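Local coordinates for bifunctional purine biosynthetic protein ADE5,7 (Cryptococcus neoformans var. grubii serotype A, PDB 7LVO) that catalyses the second and fifth steps of de novo purine biosynthesis, its N-terminal half, modelled here, being the ATP-dependent ligase that joins glycine to phosphoribosylamine, at residues Gly274-Tyr279 against Glu386-Ser391; Glu299-Gly304 against Gly314-Gly319; Glu99-Glu104 against Val128-Phe133; Ala53-Gln58 against Leu346-Gln351. All blocks are in the same frame, centred on the assembly; numbering follows the deposited sequence.

Overall arrangement
Two of the four contacts join sequence regions of the glycinamide ribonucleotide synthetase half and two lie within one. Contact 1 joins the ATP-grasp region to the C-terminal region, contact 2 lies within the ATP-grasp region, contact 3 within the N-terminal one, and contact 4 joins the N-terminal region to a loop of the ATP-grasp range. Contacts 2 and 3 meet directly: Phe133 CZ packs 3.5 Å from Gly314 C, although the contact centres are 26 Å apart. Contacts 1 and 2 come nearest the predicted magnesium ligands Glu331 and Asn333: Gly274 lies about 9 Å from the side chains of both, and the Leu316 side chain about 7 Å from that of Asn333. Contacts 3 and 4 lie farther off.

Contact 1: Gly274-Tyr279 against Glu386-Ser391; sequences GGMGAY and EGYPGS
The Tyr388 ring reaches Gly274 and Met276 because its CG stands anti to the backbone N (chi1 180°), while Met276 is bent at chi2 and chi3, which carries its sulfur to the ring. The result is a Met-aromatic contact where the ATP-grasp region meets the C-terminal region, at the entrance to strand 277-280, which pairs with strand 377-384 in a five-stranded antiparallel sheet. Met276 SD comes within 4.1 Å of Tyr388 CE2 and lies 5.3 Å from the ring centroid. The approach is oblique, 75° off the ring normal, and the two side chains run past one another in opposite directions. Beyond Tyr388, Met276 packs on Val382 and Ala384 of the adjoining strand and on Ile264.

The phenol oxygen makes the polar link. It accepts a hydrogen bond from a backbone amide that meets the ring at its edge, near the ring plane. A loop following strand 377-384 is thereby held to the turn that leads into a strand of the same sheet. Pro389, preceded by a cis peptide bond, places its CB 4.3 Å above the centre of one face of the Tyr388 ring, so the tyrosine is backed by its own neighbour in sequence. The hydrogen bond from Gly274 N to Tyr388 OH measures 3.2 Å and is nearly straight, with an angle of 171° at the hydrogen.

Contact 2: Glu299-Gly304 against Gly314-Gly319; sequences EPTIKG and GMLFTG
Leu316 points from its strand toward the helix and meets Thr301 and Ile302 with a single methyl, CD2. Thr301 lies obliquely across the leucine, its CG2 4.1 Å from Leu316 CD2. Ile302 instead runs past the leucine in the opposite direction, and only its far end arrives: CD1 is 4.1 Å from Leu316 CD2. Two consecutive helix residues thus converge on the same methyl from different directions.

This is helix-on-sheet packing inside the ATP-grasp region, where helix 287-307 covers a face of the antiparallel sheet containing strand 315-323. Ile252 of strand 252-254 touches both Ile302 and Leu316, while Tyr332 of strand 326-333 also packs on the leucine, so the apolar cluster extends across neighbouring strands.

Thr301 serves two purposes through its two branches. With CG2 anti to the backbone N, the methyl faces the leucine; OG1 sits beside that N (chi1 -66°) and is hydrogen-bonded to Val297 O one turn earlier in the helix and to Tyr332 OH on the sheet. The buried hydroxyl is therefore satisfied, and these bonds restrain the rotation of the threonine. In Ile302, chi1 of -63° sets CG1 beside the backbone N, and a further bend at chi2 delivers CD1 to the leucine methyl.

Contact 3: Glu99-Glu104 against Val128-Phe133; sequences EWAQKE and VGIPVF
Ile130 extends its long branch to the helix, bringing CD1 within 3.7 Å of Ala101 CB and 3.8 Å of Gln102 N. Its CG1 lies beside the backbone N (chi1 -63°) and CD1 continues in an extended line, chi2 174°, so that the terminal methyl settles against the helix surface where Ala101 has only a small side chain.

Gln102 is extended as well: its CG is anti to the backbone N and the chain stays straight to the amide. The side chain lies obliquely across Val128, with Gln102 OE1 3.7 Å from Val128 CG1, the valine branch beside the backbone N.

The contact lies in the N-terminal region of the synthetase and joins helix 95-104 to the loop after helix 121-126. That helix ends in a Schellman motif, with Gly129 at positive phi in the C-prime position. Val128 and Ile130, which flank the glycine in sequence, both point toward helix 95-104. Phe125 adds to the inner part, touching Ala101 and Ile130, and Ile130 also packs on Val109 of strand 108-111 in the parallel sheet.

No hydrogen bond crosses between the segments. Their association consequently rests on van der Waals contact, apolar and buried at Ala101 and Ile130, and becoming mixed at the exposed Gln102, whose amide oxygen meets a methyl.

Contact 4: Ala53-Gln58 against Leu346-Gln351; sequences AFKLAQ and LLLDEQ
Lys55 carries the polar part of this contact, and water makes its links to the 346-351 loop. One water accepts from Lys55 NZ at 2.8 Å and donates to Leu348 O at 2.6 Å; a second accepts from Lys55 NZ at 2.7 Å and donates to Asp349 O at 3.0 Å. The ammonium is thus joined to two successive carbonyls without a direct hydrogen bond to either. A weak hydrogen bond from Lys55 NZ to Gln58 OE1, 3.2 Å long, adds a partner from its own segment.

The electrostatic element is looser. Glu350 OE1 stands 4.1 Å from Lys55 NZ, beyond salt-bridge range, with the two side chains crossing at about a right angle. Opposite charge at this separation would probably help keep the lysine protonated.

Apolar contact comes from the lysine's methylene chain. Bends at chi2 (-61°) and chi3 (-58°) curl it, and Lys55 CE comes to lie 4.1 Å from Leu348 CD1, the leucine crossing at a slant. One side chain therefore offers carbon to the leucine and its charged end to the hydrated carbonyls.

The contact joins the C-terminal part of helix 47-56, in the N-terminal region, to the loop between helices 340-344 and 354-362. Leu354 of the latter helix touches both Lys55 and Leu56, and Leu56 continues inward to Ile40 and Leu42 of strand 38-44 and Ile65 of strand 62-67, neighbours in the parallel sheet.

Contact 1: Gly274-Tyr279 against Glu386-Ser391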
loop_
_atom_site.group_PDB
_atom_site.type_symbol
_atom_site.label_atom_id
_atom_site.label_comp_id
_atom_site.label_asym_id
_atom_site.label_seq_id
_atom_site.Cartn_x
_atom_site.Cartn_y
_atom_site.Cartn_z
ATOM N N GLY A 274 5.585 -8.851 -1.575
ATOM C CA GLY A 274 4.867 -7.610 -1.393
ATOM C C GLY A 274 3.867 -7.294 -2.477
ATOM O O GLY A 274 3.145 -6.299 -2.373
ATOM N N GLY A 275 3.805 -8.123 -3.519
ATOM C CA GLY A 275 2.891 -7.905 -4.622
ATOM C C GLY A 275 3.580 -7.986 -5.968
ATOM O O GLY A 275 4.426 -7.144 -6.284
ATOM N N MET A 276 3.235 -9.001 -6.762
ATOM C CA MET A 276 3.829 -9.198 -8.079
ATOM C C MET A 276 2.972 -8.641 -9.208
ATOM O O MET A 276 3.370 -8.726 -10.368
ATOM C CB MET A 276 4.087 -10.688 -8.326
ATOM C CG MET A 276 5.197 -11.287 -7.464
ATOM S SD MET A 276 6.792 -10.490 -7.723
ATOM C CE MET A 276 7.060 -10.785 -9.474
ATOM N N GLY A 277 1.814 -8.072 -8.900
ATOM C CA GLY A 277 0.968 -7.499 -9.927
ATOM C C GLY A 277 -0.456 -7.289 -9.461
ATOM O O GLY A 277 -0.931 -7.993 -8.568
ATOM N N ALA A 278 -1.150 -6.323 -10.059
ATOM C CA ALA A 278 -2.514 -6.008 -9.655
ATOM C C ALA A 278 -3.311 -5.539 -10.864
ATOM O O ALA A 278 -2.760 -5.198 -11.914
ATOM C CB ALA A 278 -2.533 -4.937 -8.554
ATOM N N TYR A 279 -4.627 -5.534 -10.703
ATOM C CA TYR A 279 -5.531 -5.103 -11.759
ATOM C C TYR A 279 -6.781 -4.521 -11.113
ATOM O O TYR A 279 -7.123 -4.844 -9.969
ATOM C CB TYR A 279 -5.894 -6.255 -12.708
ATOM C CG TYR A 279 -6.434 -7.485 -12.012
ATOM C CD1 TYR A 279 -5.580 -8.435 -11.477
ATOM C CD2 TYR A 279 -7.803 -7.689 -11.883
ATOM C CE1 TYR A 279 -6.064 -9.559 -10.838
ATOM C CE2 TYR A 279 -8.300 -8.811 -11.241
ATOM C CZ TYR A 279 -7.423 -9.742 -10.723
ATOM O OH TYR A 279 -7.902 -10.862 -10.079
ATOM N N GLU A 386 16.422 -11.822 -9.494
ATOM C CA GLU A 386 16.646 -13.251 -9.319
ATOM C C GLU A 386 16.768 -13.598 -7.841
ATOM O O GLU A 386 17.637 -13.071 -7.140
ATOM C CB GLU A 386 17.907 -13.670 -10.073
ATOM C CG GLU A 386 18.231 -15.148 -9.985
ATOM C CD GLU A 386 19.489 -15.516 -10.762
ATOM O OE1 GLU A 386 20.026 -14.643 -11.476
ATOM O OE2 GLU A 386 19.934 -16.676 -10.654
ATOM N N GLY A 387 15.898 -14.497 -7.369
ATOM C CA GLY A 387 15.911 -14.979 -6.003
ATOM C C GLY A 387 14.779 -14.442 -5.151
ATOM O O GLY A 387 14.340 -15.127 -4.216
ATOM N N TYR A 388 14.311 -13.232 -5.440
ATOM C CA TYR A 388 13.201 -12.651 -4.694
ATOM C C TYR A 388 12.024 -13.625 -4.671
ATOM O O TYR A 388 11.735 -14.268 -5.687
ATOM C CB TYR A 388 12.793 -11.321 -5.339
ATOM C CG TYR A 388 11.647 -10.609 -4.664
ATOM C CD1 TYR A 388 11.867 -9.768 -3.584
ATOM C CD2 TYR A 388 10.345 -10.769 -5.114
ATOM C CE1 TYR A 388 10.818 -9.114 -2.963
ATOM C CE2 TYR A 388 9.295 -10.115 -4.504
ATOM C CZ TYR A 388 9.534 -9.294 -3.427
ATOM O OH TYR A 388 8.482 -8.638 -2.818
ATOM N N PRO A 389 11.313 -13.763 -3.537
ATOM C CA PRO A 389 11.454 -13.047 -2.262
ATOM C C PRO A 389 12.640 -13.482 -1.407
ATOM O O PRO A 389 12.777 -13.010 -0.278
ATOM C CB PRO A 389 10.135 -13.374 -1.536
ATOM C CG PRO A 389 9.768 -14.721 -2.054
ATOM C CD PRO A 389 10.209 -14.741 -3.500
ATOM N N GLY A 390 13.480 -14.361 -1.937
ATOM C CA GLY A 390 14.683 -14.774 -1.249
ATOM C C GLY A 390 15.801 -13.769 -1.433
ATOM O O GLY A 390 15.580 -12.603 -1.769
ATOM N N SER A 391 17.027 -14.234 -1.206
ATOM C CA SER A 391 18.194 -13.394 -1.434
ATOM C C SER A 391 18.376 -13.145 -2.926
ATOM O O SER A 391 18.191 -14.044 -3.751
ATOM C CB SER A 391 19.443 -14.053 -0.849
ATOM O OG SER A 391 19.642 -15.345 -1.395
#

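Contact 2: Glu299-Gly304 against Gly314-Gly319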
loop_
_atom_site.group_PDB
_atom_site.type_symbol
_atom_site.label_atom_id
_atom_site.label_comp_id
_atom_site.label_asym_id
_atom_site.label_seq_id
_atom_site.Cartn_x
_atom_site.Cartn_y
_atom_site.Cartn_z
ATOM N N GLU A 299 -17.334 2.986 5.764
ATOM C CA GLU A 299 -18.012 4.066 6.483
ATOM C C GLU A 299 -18.052 3.800 7.981
ATOM O O GLU A 299 -17.767 4.727 8.763
ATOM C CB GLU A 299 -19.413 4.278 5.898
ATOM C CG GLU A 299 -19.387 4.923 4.517
ATOM C CD GLU A 299 -20.751 4.995 3.858
ATOM O OE1 GLU A 299 -21.703 4.381 4.381
ATOM O OE2 GLU A 299 -20.862 5.662 2.810
ATOM N N PRO A 300 -18.393 2.600 8.454
ATOM C CA PRO A 300 -18.256 2.336 9.898
ATOM C C PRO A 300 -16.841 2.529 10.410
ATOM O O PRO A 300 -16.654 2.904 11.577
ATOM C CB PRO A 300 -18.712 0.877 10.036
ATOM C CG PRO A 300 -19.635 0.667 8.883
ATOM C CD PRO A 300 -19.081 1.504 7.747
ATOM N N THR A 301 -15.829 2.281 9.574
ATOM C CA THR A 301 -14.455 2.509 10.003
ATOM C C THR A 301 -14.181 3.999 10.187
ATOM O O THR A 301 -13.649 4.416 11.223
ATOM C CB THR A 301 -13.476 1.904 8.993
ATOM O OG1 THR A 301 -13.600 0.473 8.988
ATOM C CG2 THR A 301 -12.047 2.278 9.342
ATOM N N ILE A 302 -14.537 4.814 9.191
ATOM C CA ILE A 302 -14.280 6.249 9.277
ATOM C C ILE A 302 -15.069 6.863 10.422
ATOM O O ILE A 302 -14.543 7.681 11.187
ATOM C CB ILE A 302 -14.601 6.932 7.935
ATOM C CG1 ILE A 302 -13.685 6.403 6.836
ATOM C CG2 ILE A 302 -14.479 8.449 8.062
ATOM C CD1 ILE A 302 -12.205 6.574 7.115
ATOM N N LYS A 303 -16.345 6.485 10.557
ATOM C CA LYS A 303 -17.143 6.983 11.674
ATOM C C LYS A 303 -16.576 6.505 13.004
ATOM O O LYS A 303 -16.509 7.268 13.977
ATOM C CB LYS A 303 -18.602 6.537 11.523
ATOM C CG LYS A 303 -19.524 7.074 12.605
ATOM C CD LYS A 303 -20.878 6.375 12.594
ATOM C CE LYS A 303 -21.636 6.623 11.299
ATOM N NZ LYS A 303 -22.994 6.004 11.330
ATOM N N GLY A 304 -16.170 5.236 13.071
ATOM C CA GLY A 304 -15.650 4.706 14.315
ATOM C C GLY A 304 -14.400 5.424 14.783
ATOM O O GLY A 304 -14.196 5.612 15.988
ATOM N N GLY A 314 -6.276 10.569 5.062
ATOM C CA GLY A 314 -5.297 9.985 4.164
ATOM C C GLY A 314 -5.872 8.905 3.275
ATOM O O GLY A 314 -7.048 8.962 2.893
ATOM N N MET A 315 -5.050 7.913 2.937
ATOM C CA MET A 315 -5.447 6.812 2.068
ATOM C C MET A 315 -5.704 5.589 2.940
ATOM O O MET A 315 -4.769 5.009 3.502
ATOM C CB MET A 315 -4.369 6.530 1.017
ATOM C CG MET A 315 -4.498 5.177 0.330
ATOM S SD MET A 315 -6.183 4.788 -0.192
ATOM C CE MET A 315 -6.546 6.179 -1.259
ATOM N N LEU A 316 -6.974 5.195 3.044
ATOM C CA LEU A 316 -7.359 3.988 3.764
ATOM C C LEU A 316 -7.352 2.811 2.792
ATOM O O LEU A 316 -8.200 2.730 1.896
ATOM C CB LEU A 316 -8.729 4.160 4.413
ATOM C CG LEU A 316 -9.229 2.950 5.198
ATOM C CD1 LEU A 316 -8.386 2.750 6.444
ATOM C CD2 LEU A 316 -10.704 3.096 5.547
ATOM N N PHE A 317 -6.391 1.908 2.961
ATOM C CA PHE A 317 -6.283 0.692 2.156
ATOM C C PHE A 317 -6.803 -0.470 3.002
ATOM O O PHE A 317 -6.156 -0.883 3.976
ATOM C CB PHE A 317 -4.838 0.452 1.719
ATOM C CG PHE A 317 -4.634 -0.816 0.930
ATOM C CD1 PHE A 317 -4.691 -2.055 1.549
ATOM C CD2 PHE A 317 -4.366 -0.766 -0.425
ATOM C CE1 PHE A 317 -4.499 -3.220 0.825
ATOM C CE2 PHE A 317 -4.168 -1.933 -1.153
ATOM C CZ PHE A 317 -4.235 -3.157 -0.519
ATOM N N THR A 318 -7.960 -1.002 2.629
ATOM C CA THR A 318 -8.590 -2.103 3.345
ATOM C C THR A 318 -8.447 -3.372 2.518
ATOM O O THR A 318 -8.904 -3.426 1.372
ATOM C CB THR A 318 -10.066 -1.807 3.623
ATOM O OG1 THR A 318 -10.181 -0.534 4.262
ATOM C CG2 THR A 318 -10.668 -2.880 4.514
ATOM N N GLY A 319 -7.782 -4.374 3.087
ATOM C CA GLY A 319 -7.655 -5.658 2.434
ATOM C C GLY A 319 -8.757 -6.604 2.847
ATOM O O GLY A 319 -8.848 -6.974 4.023
#

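Contact 3: Glu99-Glu104 against Val128-Phe133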
loop_
_atom_site.group_PDB
_atom_site.type_symbol
_atom_site.label_atom_id
_atom_site.label_comp_id
_atom_site.label_asym_id
_atom_site.label_seq_id
_atom_site.Cartn_x
_atom_site.Cartn_y
_atom_site.Cartn_z
ATOM N N GLU A 99 13.354 19.441 9.101
ATOM C CA GLU A 99 14.073 20.707 8.993
ATOM C C GLU A 99 14.318 21.075 7.536
ATOM O O GLU A 99 14.217 22.248 7.158
ATOM C CB GLU A 99 15.394 20.623 9.758
ATOM C CG GLU A 99 16.193 21.912 9.766
ATOM C CD GLU A 99 17.452 21.808 10.605
ATOM O OE1 GLU A 99 17.674 20.740 11.219
ATOM O OE2 GLU A 99 18.219 22.792 10.649
ATOM N N TRP A 100 14.634 20.084 6.699
ATOM C CA TRP A 100 14.784 20.345 5.271
ATOM C C TRP A 100 13.482 20.876 4.677
ATOM O O TRP A 100 13.470 21.900 3.988
ATOM C CB TRP A 100 15.224 19.066 4.553
ATOM C CG TRP A 100 15.567 19.268 3.113
ATOM C CD1 TRP A 100 16.804 19.496 2.593
ATOM C CD2 TRP A 100 14.663 19.258 2.000
ATOM N NE1 TRP A 100 16.730 19.630 1.232
ATOM C CE2 TRP A 100 15.430 19.483 0.840
ATOM C CE3 TRP A 100 13.287 19.070 1.871
ATOM C CZ2 TRP A 100 14.864 19.537 -0.431
ATOM C CZ3 TRP A 100 12.726 19.123 0.608
ATOM C CH2 TRP A 100 13.510 19.355 -0.524
ATOM N N ALA A 101 12.370 20.182 4.931
ATOM C CA ALA A 101 11.093 20.615 4.379
ATOM C C ALA A 101 10.747 22.033 4.827
ATOM O O ALA A 101 10.253 22.839 4.032
ATOM C CB ALA A 101 9.987 19.647 4.790
ATOM N N GLN A 102 11.014 22.357 6.092
ATOM C CA GLN A 102 10.700 23.690 6.596
ATOM C C GLN A 102 11.474 24.762 5.845
ATOM O O GLN A 102 10.909 25.796 5.465
ATOM C CB GLN A 102 10.999 23.763 8.094
ATOM C CG GLN A 102 10.543 25.044 8.758
ATOM C CD GLN A 102 10.783 25.042 10.256
ATOM O OE1 GLN A 102 11.413 24.134 10.796
ATOM N NE2 GLN A 102 10.278 26.067 10.938
ATOM N N LYS A 103 12.770 24.539 5.619
ATOM C CA LYS A 103 13.581 25.518 4.906
ATOM C C LYS A 103 13.219 25.609 3.429
ATOM O O LYS A 103 13.494 26.635 2.798
ATOM C CB LYS A 103 15.065 25.175 5.051
ATOM C CG LYS A 103 15.580 25.198 6.486
ATOM C CD LYS A 103 15.482 26.592 7.096
ATOM C CE LYS A 103 16.119 26.641 8.480
ATOM N NZ LYS A 103 15.453 25.720 9.446
ATOM N N GLU A 104 12.609 24.568 2.864
ATOM C CA GLU A 104 12.247 24.546 1.455
ATOM C C GLU A 104 10.802 24.957 1.208
ATOM O O GLU A 104 10.356 24.943 0.056
ATOM C CB GLU A 104 12.488 23.148 0.872
ATOM C CG GLU A 104 13.920 22.660 1.003
ATOM C CD GLU A 104 14.870 23.368 0.052
ATOM O OE1 GLU A 104 14.394 24.044 -0.886
ATOM O OE2 GLU A 104 16.098 23.235 0.236
ATOM N N VAL A 128 5.596 21.805 12.674
ATOM C CA VAL A 128 6.133 22.892 11.866
ATOM C C VAL A 128 5.098 23.432 10.889
ATOM O O VAL A 128 5.441 24.219 10.000
ATOM C CB VAL A 128 7.407 22.459 11.121
ATOM C CG1 VAL A 128 8.538 22.224 12.111
ATOM C CG2 VAL A 128 7.144 21.205 10.294
ATOM N N GLY A 129 3.841 23.025 11.024
ATOM C CA GLY A 129 2.790 23.554 10.179
ATOM C C GLY A 129 2.827 23.110 8.741
ATOM O O GLY A 129 2.287 23.806 7.878
ATOM N N ILE A 130 3.450 21.970 8.456
ATOM C CA ILE A 130 3.471 21.398 7.106
ATOM C C ILE A 130 2.445 20.275 7.080
ATOM O O ILE A 130 2.624 19.264 7.791
ATOM C CB ILE A 130 4.868 20.890 6.740
ATOM C CG1 ILE A 130 5.867 22.049 6.719
ATOM C CG2 ILE A 130 4.842 20.174 5.385
ATOM C CD1 ILE A 130 7.309 21.619 6.509
ATOM N N PRO A 131 1.374 20.378 6.289
ATOM C CA PRO A 131 0.344 19.336 6.306
ATOM C C PRO A 131 0.838 18.033 5.696
ATOM O O PRO A 131 1.726 18.013 4.840
ATOM C CB PRO A 131 -0.796 19.941 5.473
ATOM C CG PRO A 131 -0.118 20.911 4.561
ATOM C CD PRO A 131 1.047 21.474 5.343
ATOM N N VAL A 132 0.224 16.936 6.137
ATOM C CA VAL A 132 0.609 15.594 5.729
ATOM C C VAL A 132 -0.623 14.851 5.226
ATOM O O VAL A 132 -1.650 14.793 5.919
ATOM C CB VAL A 132 1.258 14.817 6.889
ATOM C CG1 VAL A 132 1.416 13.341 6.508
ATOM C CG2 VAL A 132 2.597 15.438 7.266
ATOM N N PHE A 133 -0.526 14.292 4.026
ATOM C CA PHE A 133 -1.535 13.360 3.529
ATOM C C PHE A 133 -1.230 12.001 4.147
ATOM O O PHE A 133 -0.434 11.216 3.622
ATOM C CB PHE A 133 -1.540 13.285 2.015
ATOM C CG PHE A 133 -2.531 12.285 1.467
ATOM C CD1 PHE A 133 -3.877 12.609 1.356
ATOM C CD2 PHE A 133 -2.121 11.024 1.095
ATOM C CE1 PHE A 133 -4.780 11.692 0.857
ATOM C CE2 PHE A 133 -3.017 10.099 0.599
ATOM C CZ PHE A 133 -4.349 10.430 0.478
#

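Contact 4: Ala53-Gln58 against Leu346-Gln351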
loop_
_atom_site.group_PDB
_atom_site.type_symbol
_atom_site.label_atom_id
_atom_site.label_comp_id
_atom_site.label_asym_id
_atom_site.label_seq_id
_atom_site.Cartn_x
_atom_site.Cartn_y
_atom_site.Cartn_z
ATOM N N ALA A 53 4.171 10.393 -8.163
ATOM C CA ALA A 53 4.870 11.505 -8.794
ATOM C C ALA A 53 4.413 11.687 -10.231
ATOM O O ALA A 53 4.294 12.822 -10.713
ATOM C CB ALA A 53 6.385 11.283 -8.740
ATOM N N PHE A 54 4.153 10.576 -10.927
ATOM C CA PHE A 54 3.688 10.642 -12.303
ATOM C C PHE A 54 2.421 11.479 -12.414
ATOM O O PHE A 54 2.326 12.369 -13.266
ATOM C CB PHE A 54 3.465 9.216 -12.824
ATOM C CG PHE A 54 2.731 9.144 -14.133
ATOM C CD1 PHE A 54 3.371 9.458 -15.325
ATOM C CD2 PHE A 54 1.406 8.739 -14.172
ATOM C CE1 PHE A 54 2.696 9.381 -16.534
ATOM C CE2 PHE A 54 0.725 8.660 -15.380
ATOM C CZ PHE A 54 1.372 8.981 -16.559
ATOM N N LYS A 55 1.440 11.214 -11.556
ATOM C CA LYS A 55 0.175 11.944 -11.621
ATOM C C LYS A 55 0.312 13.360 -11.072
ATOM O O LYS A 55 -0.149 14.323 -11.696
ATOM C CB LYS A 55 -0.906 11.180 -10.857
ATOM C CG LYS A 55 -1.276 9.836 -11.465
ATOM C CD LYS A 55 -1.824 9.981 -12.891
ATOM C CE LYS A 55 -3.054 10.881 -12.943
ATOM N NZ LYS A 55 -3.674 10.904 -14.302
ATOM N N LEU A 56 0.964 13.510 -9.914
ATOM C CA LEU A 56 1.106 14.837 -9.320
ATOM C C LEU A 56 1.791 15.804 -10.279
ATOM O O LEU A 56 1.427 16.987 -10.348
ATOM C CB LEU A 56 1.879 14.745 -8.006
ATOM C CG LEU A 56 1.208 13.949 -6.890
ATOM C CD1 LEU A 56 2.143 13.829 -5.697
ATOM C CD2 LEU A 56 -0.117 14.568 -6.475
ATOM N N ALA A 57 2.774 15.317 -11.038
ATOM C CA ALA A 57 3.512 16.186 -11.949
ATOM C C ALA A 57 2.644 16.718 -13.085
ATOM O O ALA A 57 3.031 17.688 -13.745
ATOM C CB ALA A 57 4.713 15.439 -12.526
ATOM N N GLN A 58 1.485 16.116 -13.324
ATOM C CA GLN A 58 0.568 16.597 -14.346
ATOM C C GLN A 58 -0.354 17.704 -13.848
ATOM O O GLN A 58 -1.040 18.330 -14.666
ATOM C CB GLN A 58 -0.284 15.440 -14.874
ATOM C CG GLN A 58 0.511 14.368 -15.601
ATOM C CD GLN A 58 -0.356 13.209 -16.043
ATOM O OE1 GLN A 58 -1.221 12.746 -15.295
ATOM N NE2 GLN A 58 -0.146 12.747 -17.263
ATOM N N LEU A 346 -3.547 4.848 -13.293
ATOM C CA LEU A 346 -3.888 4.868 -14.711
ATOM C C LEU A 346 -5.389 4.891 -14.965
ATOM O O LEU A 346 -5.795 5.006 -16.124
ATOM C CB LEU A 346 -3.266 3.664 -15.412
ATOM C CG LEU A 346 -1.809 3.804 -15.823
ATOM C CD1 LEU A 346 -0.961 4.364 -14.698
ATOM C CD2 LEU A 346 -1.261 2.465 -16.293
ATOM N N LEU A 347 -6.215 4.787 -13.926
ATOM C CA LEU A 347 -7.664 4.852 -14.075
ATOM C C LEU A 347 -8.240 6.202 -13.666
ATOM O O LEU A 347 -9.446 6.416 -13.818
ATOM C CB LEU A 347 -8.338 3.742 -13.263
ATOM C CG LEU A 347 -8.107 2.312 -13.748
ATOM C CD1 LEU A 347 -8.852 1.323 -12.855
ATOM C CD2 LEU A 347 -8.531 2.137 -15.193
ATOM N N LEU A 348 -7.418 7.113 -13.148
ATOM C CA LEU A 348 -7.883 8.465 -12.872
ATOM C C LEU A 348 -8.140 9.190 -14.187
ATOM O O LEU A 348 -7.250 9.281 -15.031
ATOM C CB LEU A 348 -6.856 9.216 -12.036
ATOM C CG LEU A 348 -6.711 8.790 -10.573
ATOM C CD1 LEU A 348 -5.496 9.465 -9.937
ATOM C CD2 LEU A 348 -7.965 9.121 -9.794
ATOM N N ASP A 349 -9.356 9.704 -14.369
ATOM C CA ASP A 349 -9.663 10.425 -15.595
ATOM C C ASP A 349 -8.790 11.676 -15.707
ATOM O O ASP A 349 -8.296 12.221 -14.714
ATOM C CB ASP A 349 -11.145 10.803 -15.656
ATOM C CG ASP A 349 -11.568 11.737 -14.529
ATOM O OD1 ASP A 349 -10.949 12.805 -14.359
ATOM O OD2 ASP A 349 -12.538 11.408 -13.823
ATOM N N GLU A 350 -8.599 12.129 -16.946
ATOM C CA GLU A 350 -7.753 13.294 -17.185
ATOM C C GLU A 350 -8.353 14.583 -16.644
ATOM O O GLU A 350 -7.696 15.624 -16.706
ATOM C CB GLU A 350 -7.466 13.431 -18.682
ATOM C CG GLU A 350 -6.745 12.231 -19.278
ATOM C CD GLU A 350 -5.446 11.909 -18.561
ATOM O OE1 GLU A 350 -4.973 12.746 -17.765
ATOM O OE2 GLU A 350 -4.895 10.813 -18.793
ATOM N N GLN A 351 -9.578 14.542 -16.120
ATOM C CA GLN A 351 -10.154 15.687 -15.431
ATOM C C GLN A 351 -9.768 15.736 -13.958
ATOM O O GLN A 351 -9.830 16.809 -13.350
ATOM C CB GLN A 351 -11.679 15.666 -15.553
ATOM C CG GLN A 351 -12.331 17.036 -15.501
ATOM C CD GLN A 351 -12.124 17.821 -16.783
ATOM O OE1 GLN A 351 -11.517 17.327 -17.732
ATOM N NE2 GLN A 351 -12.627 19.054 -16.816
HETATM O O HOH W 1 -4.767 8.583 -15.301
HETATM O O HOH W 2 -5.502 12.852 -13.982
#